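Local coordinates for protein naphthalene dioxygenase small subunit (Rhodococcus sp., PDB 2B1X) that probably serves as the non-catalytic beta subunit of a Rieske non-heme iron oxygenase, joining large subunits in a six-chain naphthalene 1,2-dioxygenase assembly, at residues K30-L35 with R80-Y85; L42-P47 with D72-R77; L121-G126 with T130-S135. All coordinates share one frame; numbering follows the deposited sequence.

Overall arrangement
Following the chain from its N terminus, helix 31-35 supplies the first half of contact 1, and helix 71-81, with the turn after it, supplies the second, closing a loop of 44 residues. Contact 2 lies wholly within that loop: after the short helix and strand 38-39 the chain runs into strand 42-49, then comes back through strand 67-69 to helix 71-81. The two contacts share this helix and touch, W34 CZ3 standing 3.5 Å from M74 CG. Contact 3 follows in series as the hairpin end of strands 112-124 and 132-145, its centre about 22 Å from that of contact 2. Contacts 2 and 3 nevertheless reach the same mixed sheet, through strand 42-49 and through the hairpin.

Contact 1: K30-L35 with R80-Y85; sequences KYREWL and RLETEY
Y31, in the first turn of helix 31-35, lays one face of its ring against L81 at the end of helix 71-81. The methyl CD1 of L81 is 3.9 Å from the Y31 ring centroid and only 4° off the ring normal, a CH-pi contact centred on the ring. CG of Y31 lies anti to its carbonyl carbon (chi1 -65°), which swings the ring toward L81; V78 and L170 also pack on it, as does R54 of a second beta subunit. With an alanine here, the L81 methyl is likely to lose its aromatic cover, and a gap to open between helix 31-35 and L81.

R32 follows on the exposed side of the contact. Its chain bends at chi2 and chi3, turning the guanidinium side-on to the carboxylate of E82, which arrives on an extended chain. NE of R32 bonds OE2 of E82 at 3.1 Å, and NH2 of R32 bonds OE1 of E82 at 3.0 Å, both nearly straight. This two-nitrogen salt bridge lies close to the guanidinium plane but uses syn positions out of the carboxylate plane, the two groups being twisted 31° apart. In this cone-like NTF2-type fold the contact ties the short helix 31-35 to the C-terminal end of helix 71-81 and the turn after it. Farther along, W34 and L35 turn to M74 of helix 71-81, and W34 NE1 bonds E22 of helix 10-27.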
loop_
_atom_site.group_PDB
_atom_site.type_symbol
_atom_site.label_atom_id
_atom_site.label_comp_id
_atom_site.label_asym_id
_atom_site.label_seq_id
_atom_site.Cartn_x
_atom_site.Cartn_y
_atom_site.Cartn_z
ATOM N N LYS B 30 26.717 -5.580 11.510
ATOM C CA LYS B 30 27.908 -6.201 12.108
ATOM C C LYS B 30 27.787 -7.718 12.140
ATOM O O LYS B 30 27.678 -8.314 13.210
ATOM C CB LYS B 30 28.160 -5.648 13.522
ATOM C CG LYS B 30 28.497 -4.169 13.505
ATOM C CD LYS B 30 28.743 -3.583 14.869
ATOM C CE LYS B 30 29.162 -2.120 14.730
ATOM N NZ LYS B 30 29.203 -1.415 16.056
ATOM N N TYR B 31 27.801 -8.332 10.962
ATOM C CA TYR B 31 27.557 -9.773 10.838
ATOM C C TYR B 31 28.634 -10.690 11.472
ATOM O O TYR B 31 28.319 -11.727 12.069
ATOM C CB TYR B 31 27.339 -10.114 9.369
ATOM C CG TYR B 31 26.068 -9.466 8.814
ATOM C CD1 TYR B 31 26.136 -8.393 7.916
ATOM C CD2 TYR B 31 24.813 -9.916 9.211
ATOM C CE1 TYR B 31 24.956 -7.786 7.396
ATOM C CE2 TYR B 31 23.645 -9.336 8.718
ATOM C CZ TYR B 31 23.719 -8.269 7.807
ATOM O OH TYR B 31 22.552 -7.698 7.330
ATOM N N ARG B 32 29.890 -10.268 11.363
ATOM C CA ARG B 32 31.019 -11.026 11.889
ATOM C C ARG B 32 30.928 -11.077 13.416
ATOM O O ARG B 32 31.078 -12.140 14.023
ATOM C CB ARG B 32 32.333 -10.395 11.408
ATOM C CG ARG B 32 33.627 -11.063 11.913
ATOM C CD ARG B 32 33.679 -12.563 11.722
ATOM N NE ARG B 32 33.612 -12.980 10.324
ATOM C CZ ARG B 32 33.635 -14.255 9.922
ATOM N NH1 ARG B 32 33.743 -15.239 10.818
ATOM N NH2 ARG B 32 33.564 -14.549 8.631
ATOM N N GLU B 33 30.632 -9.932 14.024
ATOM C CA GLU B 33 30.381 -9.865 15.465
ATOM C C GLU B 33 29.192 -10.705 15.893
ATOM O O GLU B 33 29.252 -11.353 16.917
ATOM C CB GLU B 33 30.168 -8.424 15.925
ATOM C CG GLU B 33 31.429 -7.586 15.813
ATOM C CD GLU B 33 31.314 -6.247 16.521
ATOM O OE1 GLU B 33 30.841 -6.209 17.688
ATOM O OE2 GLU B 33 31.705 -5.227 15.905
ATOM N N TRP B 34 28.114 -10.671 15.115
ATOM C CA TRP B 34 26.936 -11.470 15.418
ATOM C C TRP B 34 27.287 -12.963 15.382
ATOM O O TRP B 34 26.841 -13.741 16.238
ATOM C CB TRP B 34 25.803 -11.163 14.438
ATOM C CG TRP B 34 24.574 -11.985 14.700
ATOM C CD1 TRP B 34 23.542 -11.694 15.567
ATOM C CD2 TRP B 34 24.263 -13.242 14.125
ATOM N NE1 TRP B 34 22.604 -12.698 15.537
ATOM C CE2 TRP B 34 23.022 -13.665 14.665
ATOM C CE3 TRP B 34 24.896 -14.062 13.185
ATOM C CZ2 TRP B 34 22.401 -14.874 14.290
ATOM C CZ3 TRP B 34 24.283 -15.284 12.830
ATOM C CH2 TRP B 34 23.053 -15.666 13.382
ATOM N N LEU B 35 28.088 -13.358 14.394
ATOM C CA LEU B 35 28.451 -14.756 14.240
ATOM C C LEU B 35 29.130 -15.327 15.502
ATOM O O LEU B 35 28.977 -16.502 15.801
ATOM C CB LEU B 35 29.313 -14.957 12.985
ATOM C CG LEU B 35 29.435 -16.399 12.471
ATOM C CD1 LEU B 35 28.056 -16.992 12.117
ATOM C CD2 LEU B 35 30.400 -16.481 11.298
ATOM N N ARG B 80 29.623 -14.605 2.703
ATOM C CA ARG B 80 29.104 -14.077 1.447
ATOM C C ARG B 80 28.941 -12.556 1.548
ATOM O O ARG B 80 29.379 -11.817 0.680
ATOM C CB ARG B 80 27.775 -14.736 1.102
ATOM C CG ARG B 80 27.354 -14.554 -0.346
ATOM C CD ARG B 80 25.958 -15.052 -0.629
ATOM N NE ARG B 80 24.959 -14.016 -0.502
ATOM C CZ ARG B 80 24.770 -13.040 -1.390
ATOM N NH1 ARG B 80 25.516 -12.959 -2.474
ATOM N NH2 ARG B 80 23.791 -12.160 -1.212
ATOM N N LEU B 81 28.342 -12.111 2.646
ATOM C CA LEU B 81 28.136 -10.681 2.906
ATOM C C LEU B 81 29.431 -9.874 3.069
ATOM O O LEU B 81 29.395 -8.654 2.966
ATOM C CB LEU B 81 27.207 -10.485 4.106
ATOM C CG LEU B 81 25.771 -10.976 3.905
ATOM C CD1 LEU B 81 25.076 -11.238 5.231
ATOM C CD2 LEU B 81 24.932 -9.981 3.018
ATOM N N GLU B 82 30.553 -10.556 3.288
ATOM C CA GLU B 82 31.865 -9.928 3.418
ATOM C C GLU B 82 32.622 -9.866 2.085
ATOM O O GLU B 82 33.720 -9.313 2.034
ATOM C CB GLU B 82 32.721 -10.667 4.453
ATOM C CG GLU B 82 32.254 -10.518 5.898
ATOM C CD GLU B 82 33.064 -11.365 6.871
ATOM O OE1 GLU B 82 33.600 -12.423 6.460
ATOM O OE2 GLU B 82 33.174 -10.967 8.056
ATOM N N THR B 83 32.066 -10.443 1.015
ATOM C CA THR B 83 32.626 -10.193 -0.306
ATOM C C THR B 83 32.219 -8.802 -0.812
ATOM O O THR B 83 31.437 -8.093 -0.197
ATOM C CB THR B 83 32.215 -11.276 -1.360
ATOM O OG1 THR B 83 30.796 -11.196 -1.654
ATOM C CG2 THR B 83 32.498 -12.697 -0.848
ATOM N N GLU B 84 32.745 -8.428 -1.965
ATOM C CA GLU B 84 32.420 -7.132 -2.559
ATOM C C GLU B 84 31.246 -7.268 -3.514
ATOM O O GLU B 84 30.976 -6.348 -4.295
ATOM C CB GLU B 84 33.657 -6.570 -3.310
ATOM C CG GLU B 84 34.774 -6.107 -2.371
ATOM C CD GLU B 84 36.096 -5.824 -3.057
ATOM O OE1 GLU B 84 36.323 -6.262 -4.224
ATOM O OE2 GLU B 84 36.936 -5.153 -2.410
ATOM N N TYR B 85 30.559 -8.408 -3.447
ATOM C CA TYR B 85 29.636 -8.834 -4.505
ATOM C C TYR B 85 28.303 -9.373 -3.995
ATOM O O TYR B 85 27.555 -9.976 -4.769
ATOM C CB TYR B 85 30.308 -9.897 -5.385
ATOM C CG TYR B 85 31.698 -9.510 -5.827
ATOM C CD1 TYR B 85 32.819 -10.064 -5.220
ATOM C CD2 TYR B 85 31.890 -8.608 -6.867
ATOM C CE1 TYR B 85 34.114 -9.730 -5.644
ATOM C CE2 TYR B 85 33.177 -8.257 -7.290
ATOM C CZ TYR B 85 34.277 -8.824 -6.677
ATOM O OH TYR B 85 35.531 -8.464 -7.081
#

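Contact 2: L42-P47 with D72-R77; sequences LSYVVP and DSMEMR
With chi1 of -162°, M74 sends its CG away from the backbone N and out toward the strand; bends at chi2 and chi3 then fold the chain so that its terminal methyl turns onto the Y44 ring. That ring stands out from strand 42-49 on a comparable first torsion, with CG opposite the backbone N (chi1 -173°), and presents a face to the helix. CE of M74 comes within 3.6 Å of CG of Y44, above the ring but displaced to the rim beside CB. The centroid lies 4.0 Å from CE, a CH-pi approach tilted 25° from the normal. SD of M74 sits farther back, 5.5 Å from the Y44 ring centroid, so this Met-aromatic contact is made chiefly through the methyl.

L42, two residues earlier and projecting from the same face of the strand, meets the root of the methionine: its CD2 lies 3.9 Å from CB of M74 and equally near CG. L42 and Y44 thus divide the M74 side chain lengthwise, L42 meeting CB and CG and Y44 the methyl. The pairing seats helix 71-81 on the curved sheet of this NTF2-type fold. All three residues are buried. The Y44 hydroxyl is satisfied by the backbone O of the C-terminal M172, while I171 packs on both Y44 and M74. R77, one turn on along the helix, forms a salt bridge with D69.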
loop_
_atom_site.group_PDB
_atom_site.type_symbol
_atom_site.label_atom_id
_atom_site.label_comp_id
_atom_site.label_asym_id
_atom_site.label_seq_id
_atom_site.Cartn_x
_atom_site.Cartn_y
_atom_site.Cartn_z
ATOM N N LEU B 42 24.651 -24.722 16.549
ATOM C CA LEU B 42 23.542 -23.833 16.133
ATOM C C LEU B 42 22.551 -24.536 15.222
ATOM O O LEU B 42 22.945 -25.251 14.283
ATOM C CB LEU B 42 24.053 -22.553 15.443
ATOM C CG LEU B 42 22.984 -21.647 14.783
ATOM C CD1 LEU B 42 22.251 -20.806 15.831
ATOM C CD2 LEU B 42 23.575 -20.726 13.709
ATOM N N SER B 43 21.271 -24.332 15.519
ATOM C CA SER B 43 20.176 -24.586 14.584
ATOM C C SER B 43 19.332 -23.319 14.420
ATOM O O SER B 43 18.769 -22.793 15.398
ATOM C CB SER B 43 19.297 -25.745 15.074
ATOM O OG SER B 43 18.151 -25.843 14.254
ATOM N N TYR B 44 19.281 -22.803 13.191
ATOM C CA TYR B 44 18.564 -21.583 12.891
ATOM C C TYR B 44 17.547 -21.912 11.818
ATOM O O TYR B 44 17.936 -22.190 10.684
ATOM C CB TYR B 44 19.524 -20.471 12.412
ATOM C CG TYR B 44 18.877 -19.106 12.240
ATOM C CD1 TYR B 44 19.073 -18.092 13.181
ATOM C CD2 TYR B 44 18.077 -18.825 11.140
ATOM C CE1 TYR B 44 18.492 -16.849 13.030
ATOM C CE2 TYR B 44 17.469 -17.587 10.985
ATOM C CZ TYR B 44 17.679 -16.602 11.937
ATOM O OH TYR B 44 17.075 -15.374 11.775
ATOM N N VAL B 45 16.256 -21.917 12.171
ATOM C CA VAL B 45 15.228 -22.245 11.152
ATOM C C VAL B 45 14.024 -21.311 11.039
ATOM O O VAL B 45 13.524 -20.790 12.036
ATOM C CB VAL B 45 14.800 -23.777 11.113
ATOM C CG1 VAL B 45 15.764 -24.687 11.920
ATOM C CG2 VAL B 45 13.344 -24.004 11.460
ATOM N N VAL B 46 13.596 -21.106 9.797
ATOM C CA VAL B 46 12.400 -20.325 9.458
ATOM C C VAL B 46 11.450 -21.251 8.698
ATOM O O VAL B 46 11.663 -21.533 7.522
ATOM C CB VAL B 46 12.784 -19.110 8.586
ATOM C CG1 VAL B 46 11.564 -18.223 8.274
ATOM C CG2 VAL B 46 13.932 -18.315 9.266
ATOM N N PRO B 47 10.429 -21.763 9.374
ATOM C CA PRO B 47 9.468 -22.678 8.754
ATOM C C PRO B 47 8.524 -22.029 7.763
ATOM O O PRO B 47 8.290 -20.816 7.795
ATOM C CB PRO B 47 8.649 -23.189 9.952
ATOM C CG PRO B 47 9.502 -22.919 11.108
ATOM C CD PRO B 47 10.185 -21.618 10.820
ATOM N N ASP B 72 28.038 -24.009 10.165
ATOM C CA ASP B 72 28.787 -23.919 8.915
ATOM C C ASP B 72 28.022 -23.088 7.839
ATOM O O ASP B 72 28.612 -22.298 7.109
ATOM C CB ASP B 72 29.090 -25.316 8.377
ATOM C CG ASP B 72 30.154 -26.069 9.188
ATOM O OD1 ASP B 72 30.822 -25.487 10.082
ATOM O OD2 ASP B 72 30.393 -27.281 8.977
ATOM N N SER B 73 26.713 -23.269 7.742
ATOM C CA SER B 73 25.970 -22.574 6.689
ATOM C C SER B 73 25.732 -21.118 7.053
ATOM O O SER B 73 25.697 -20.257 6.186
ATOM C CB SER B 73 24.652 -23.288 6.376
ATOM O OG SER B 73 23.786 -23.253 7.481
ATOM N N MET B 74 25.559 -20.847 8.339
ATOM C CA MET B 74 25.477 -19.475 8.829
ATOM C C MET B 74 26.799 -18.737 8.593
ATOM O O MET B 74 26.798 -17.550 8.271
ATOM C CB MET B 74 25.118 -19.476 10.317
ATOM C CG MET B 74 24.593 -18.177 10.880
ATOM S SD MET B 74 23.273 -17.374 9.840
ATOM C CE MET B 74 21.846 -18.227 10.361
ATOM N N GLU B 75 27.926 -19.440 8.753
ATOM C CA GLU B 75 29.231 -18.858 8.455
ATOM C C GLU B 75 29.340 -18.452 6.985
ATOM O O GLU B 75 29.763 -17.326 6.666
ATOM C CB GLU B 75 30.368 -19.829 8.834
ATOM C CG GLU B 75 31.757 -19.265 8.574
ATOM C CD GLU B 75 32.860 -20.167 9.076
ATOM O OE1 GLU B 75 32.720 -21.412 8.954
ATOM O OE2 GLU B 75 33.865 -19.645 9.600
ATOM N N MET B 76 28.967 -19.379 6.106
ATOM C CA MET B 76 28.889 -19.113 4.673
ATOM C C MET B 76 28.055 -17.856 4.351
ATOM O O MET B 76 28.463 -17.029 3.547
ATOM C CB MET B 76 28.274 -20.309 3.945
ATOM C CG MET B 76 28.412 -20.239 2.425
ATOM S SD MET B 76 26.889 -20.608 1.593
ATOM C CE MET B 76 26.060 -19.090 1.780
ATOM N N ARG B 77 26.920 -17.721 5.025
ATOM C CA ARG B 77 26.002 -16.582 4.844
ATOM C C ARG B 77 26.754 -15.287 5.158
ATOM O O ARG B 77 26.659 -14.323 4.400
ATOM C CB ARG B 77 24.759 -16.757 5.747
ATOM C CG ARG B 77 23.525 -15.944 5.385
ATOM C CD ARG B 77 22.249 -16.343 6.186
ATOM N NE ARG B 77 21.830 -17.736 5.941
ATOM C CZ ARG B 77 21.191 -18.158 4.835
ATOM N NH1 ARG B 77 20.854 -17.306 3.870
ATOM N NH2 ARG B 77 20.878 -19.446 4.691
#

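Contact 3: L121-G126 with T130-S135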
loop_
_atom_site.group_PDB
_atom_site.type_symbol
_atom_site.label_atom_id
_atom_site.label_comp_id
_atom_site.label_asym_id
_atom_site.label_seq_id
_atom_site.Cartn_x
_atom_site.Cartn_y
_atom_site.Cartn_z
ATOM N N LEU B 121 10.205 -6.798 11.984
ATOM C CA LEU B 121 11.393 -6.402 11.235
ATOM C C LEU B 121 10.983 -5.425 10.138
ATOM O O LEU B 121 10.133 -5.765 9.318
ATOM C CB LEU B 121 12.060 -7.638 10.643
ATOM C CG LEU B 121 13.276 -7.357 9.730
ATOM C CD1 LEU B 121 14.478 -6.886 10.477
ATOM C CD2 LEU B 121 13.598 -8.550 8.883
ATOM N N TYR B 122 11.553 -4.209 10.171
ATOM C CA TYR B 122 11.257 -3.162 9.216
ATOM C C TYR B 122 12.372 -3.119 8.196
ATOM O O TYR B 122 13.520 -3.307 8.565
ATOM C CB TYR B 122 11.112 -1.798 9.943
ATOM C CG TYR B 122 10.810 -0.591 9.036
ATOM C CD1 TYR B 122 9.523 -0.220 8.754
ATOM C CD2 TYR B 122 11.847 0.177 8.482
ATOM C CE1 TYR B 122 9.239 0.905 7.949
ATOM C CE2 TYR B 122 11.591 1.262 7.653
ATOM C CZ TYR B 122 10.304 1.619 7.389
ATOM O OH TYR B 122 10.089 2.686 6.585
ATOM N N ARG B 123 12.064 -2.890 6.912
ATOM C CA ARG B 123 13.118 -2.933 5.858
ATOM C C ARG B 123 12.871 -1.952 4.698
ATOM O O ARG B 123 11.799 -1.966 4.155
ATOM C CB ARG B 123 13.268 -4.372 5.308
ATOM C CG ARG B 123 14.438 -4.570 4.277
ATOM C CD ARG B 123 14.286 -5.838 3.403
ATOM N NE ARG B 123 15.538 -6.241 2.743
ATOM C CZ ARG B 123 15.686 -7.363 2.045
ATOM N NH1 ARG B 123 14.637 -8.174 1.849
ATOM N NH2 ARG B 123 16.864 -7.653 1.495
ATOM N N THR B 124 13.856 -1.091 4.361
ATOM C CA THR B 124 13.822 -0.312 3.115
ATOM C C THR B 124 15.108 -0.536 2.320
ATOM O O THR B 124 16.139 -0.832 2.892
ATOM C CB THR B 124 13.633 1.223 3.344
ATOM O OG1 THR B 124 14.751 1.738 4.084
ATOM C CG2 THR B 124 12.396 1.549 4.229
ATOM N N ARG B 125 15.024 -0.341 1.015
ATOM C CA ARG B 125 16.204 -0.376 0.121
ATOM C C ARG B 125 16.139 0.753 -0.894
ATOM O O ARG B 125 15.037 1.120 -1.372
ATOM C CB ARG B 125 16.280 -1.712 -0.635
ATOM C CG ARG B 125 16.461 -2.951 0.230
ATOM C CD ARG B 125 16.804 -4.268 -0.569
ATOM N NE ARG B 125 17.924 -4.082 -1.505
ATOM C CZ ARG B 125 19.180 -3.865 -1.156
ATOM N NH1 ARG B 125 19.506 -3.779 0.128
ATOM N NH2 ARG B 125 20.124 -3.676 -2.097
ATOM N N GLY B 126 17.291 1.347 -1.198
ATOM C CA GLY B 126 17.350 2.370 -2.243
ATOM C C GLY B 126 16.518 3.595 -1.942
ATOM O O GLY B 126 16.251 3.913 -0.791
ATOM N N THR B 130 8.823 2.871 -0.531
ATOM C CA THR B 130 8.101 1.691 -0.088
ATOM C C THR B 130 8.960 1.013 0.980
ATOM O O THR B 130 10.135 1.357 1.132
ATOM C CB THR B 130 7.768 0.749 -1.324
ATOM O OG1 THR B 130 7.018 -0.384 -0.860
ATOM C CG2 THR B 130 8.977 0.121 -1.855
ATOM N N TYR B 131 8.381 0.061 1.712
ATOM C CA TYR B 131 9.007 -0.638 2.815
ATOM C C TYR B 131 8.294 -1.979 3.019
ATOM O O TYR B 131 7.127 -2.175 2.598
ATOM C CB TYR B 131 8.920 0.182 4.127
ATOM C CG TYR B 131 7.513 0.449 4.651
ATOM C CD1 TYR B 131 6.990 -0.308 5.708
ATOM C CD2 TYR B 131 6.729 1.456 4.120
ATOM C CE1 TYR B 131 5.730 -0.066 6.225
ATOM C CE2 TYR B 131 5.436 1.716 4.628
ATOM C CZ TYR B 131 4.951 0.957 5.658
ATOM O OH TYR B 131 3.696 1.206 6.173
ATOM N N ASP B 132 9.021 -2.913 3.614
ATOM C CA ASP B 132 8.517 -4.227 3.948
ATOM C C ASP B 132 8.435 -4.306 5.439
ATOM O O ASP B 132 9.204 -3.644 6.122
ATOM C CB ASP B 132 9.482 -5.329 3.476
ATOM C CG ASP B 132 9.650 -5.321 1.975
ATOM O OD1 ASP B 132 8.752 -4.768 1.289
ATOM O OD2 ASP B 132 10.632 -5.819 1.384
ATOM N N VAL B 133 7.498 -5.109 5.920
ATOM C CA VAL B 133 7.421 -5.476 7.315
ATOM C C VAL B 133 7.320 -6.992 7.427
ATOM O O VAL B 133 6.466 -7.610 6.785
ATOM C CB VAL B 133 6.175 -4.855 7.974
ATOM C CG1 VAL B 133 5.973 -5.399 9.387
ATOM C CG2 VAL B 133 6.315 -3.326 8.043
ATOM N N LEU B 134 8.205 -7.600 8.211
ATOM C CA LEU B 134 8.043 -8.996 8.604
ATOM C C LEU B 134 7.644 -9.041 10.084
ATOM O O LEU B 134 8.184 -8.283 10.895
ATOM C CB LEU B 134 9.322 -9.794 8.399
ATOM C CG LEU B 134 9.828 -9.946 6.949
ATOM C CD1 LEU B 134 10.975 -10.922 6.988
ATOM C CD2 LEU B 134 8.707 -10.472 6.077
ATOM N N SER B 135 6.650 -9.864 10.416
ATOM C CA SER B 135 6.230 -10.014 11.819
ATOM C C SER B 135 6.323 -11.481 12.192
ATOM O O SER B 135 6.050 -12.341 11.372
ATOM C CB SER B 135 4.799 -9.566 12.004
ATOM O OG SER B 135 4.330 -9.985 13.291
HETATM O O HOH W 1 12.491 0.656 0.012
#
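Y122 and Y131 bring their rings together in a slid-apart, nearly parallel pair: the planes differ by 24° but the centroids are 5.3 Å apart, so overlap is slight. The closest approach is Y122 CE1 to Y131 CD1, 3.4 Å, oblique to both rings. At the Y131 edge, near its plane, lies CG2 of V133. Y131 places its CG between the backbone N and carbonyl carbon (chi1 63°), which folds the ring beside Y122, and its CB packs on CG2 of T124.

The backbones form an antiparallel ladder. L121 and L134 are a hydrogen-bonded pair, N of L121 giving to O of L134 at 2.7 Å, and R123 with D132 is another; there the bond from R123 N to D132 O is less straight (142°), its donor tilted from the carbonyl plane. On the face opposite Y122 and V133, CD2 of L121 meets CD1 of L134 at 4.0 Å. R123 and D132 run side by side, NH1 of R123 staying 4.7 Å from OD2 of D132; the guanidinium forms its salt bridge with E89, while OG1 of T165 hydrogen-bonds both R123 NH1 and D132 OD2. A water bridges R125 N and T130 O.

Y122 OH bonds Q160 of one neighbouring beta subunit and Y131 packs on Y131 of another. Strand 112-124 lies between 132-145, itself beside 148-158, and 94-106, whose H97 and F98 touch L121 and Y122.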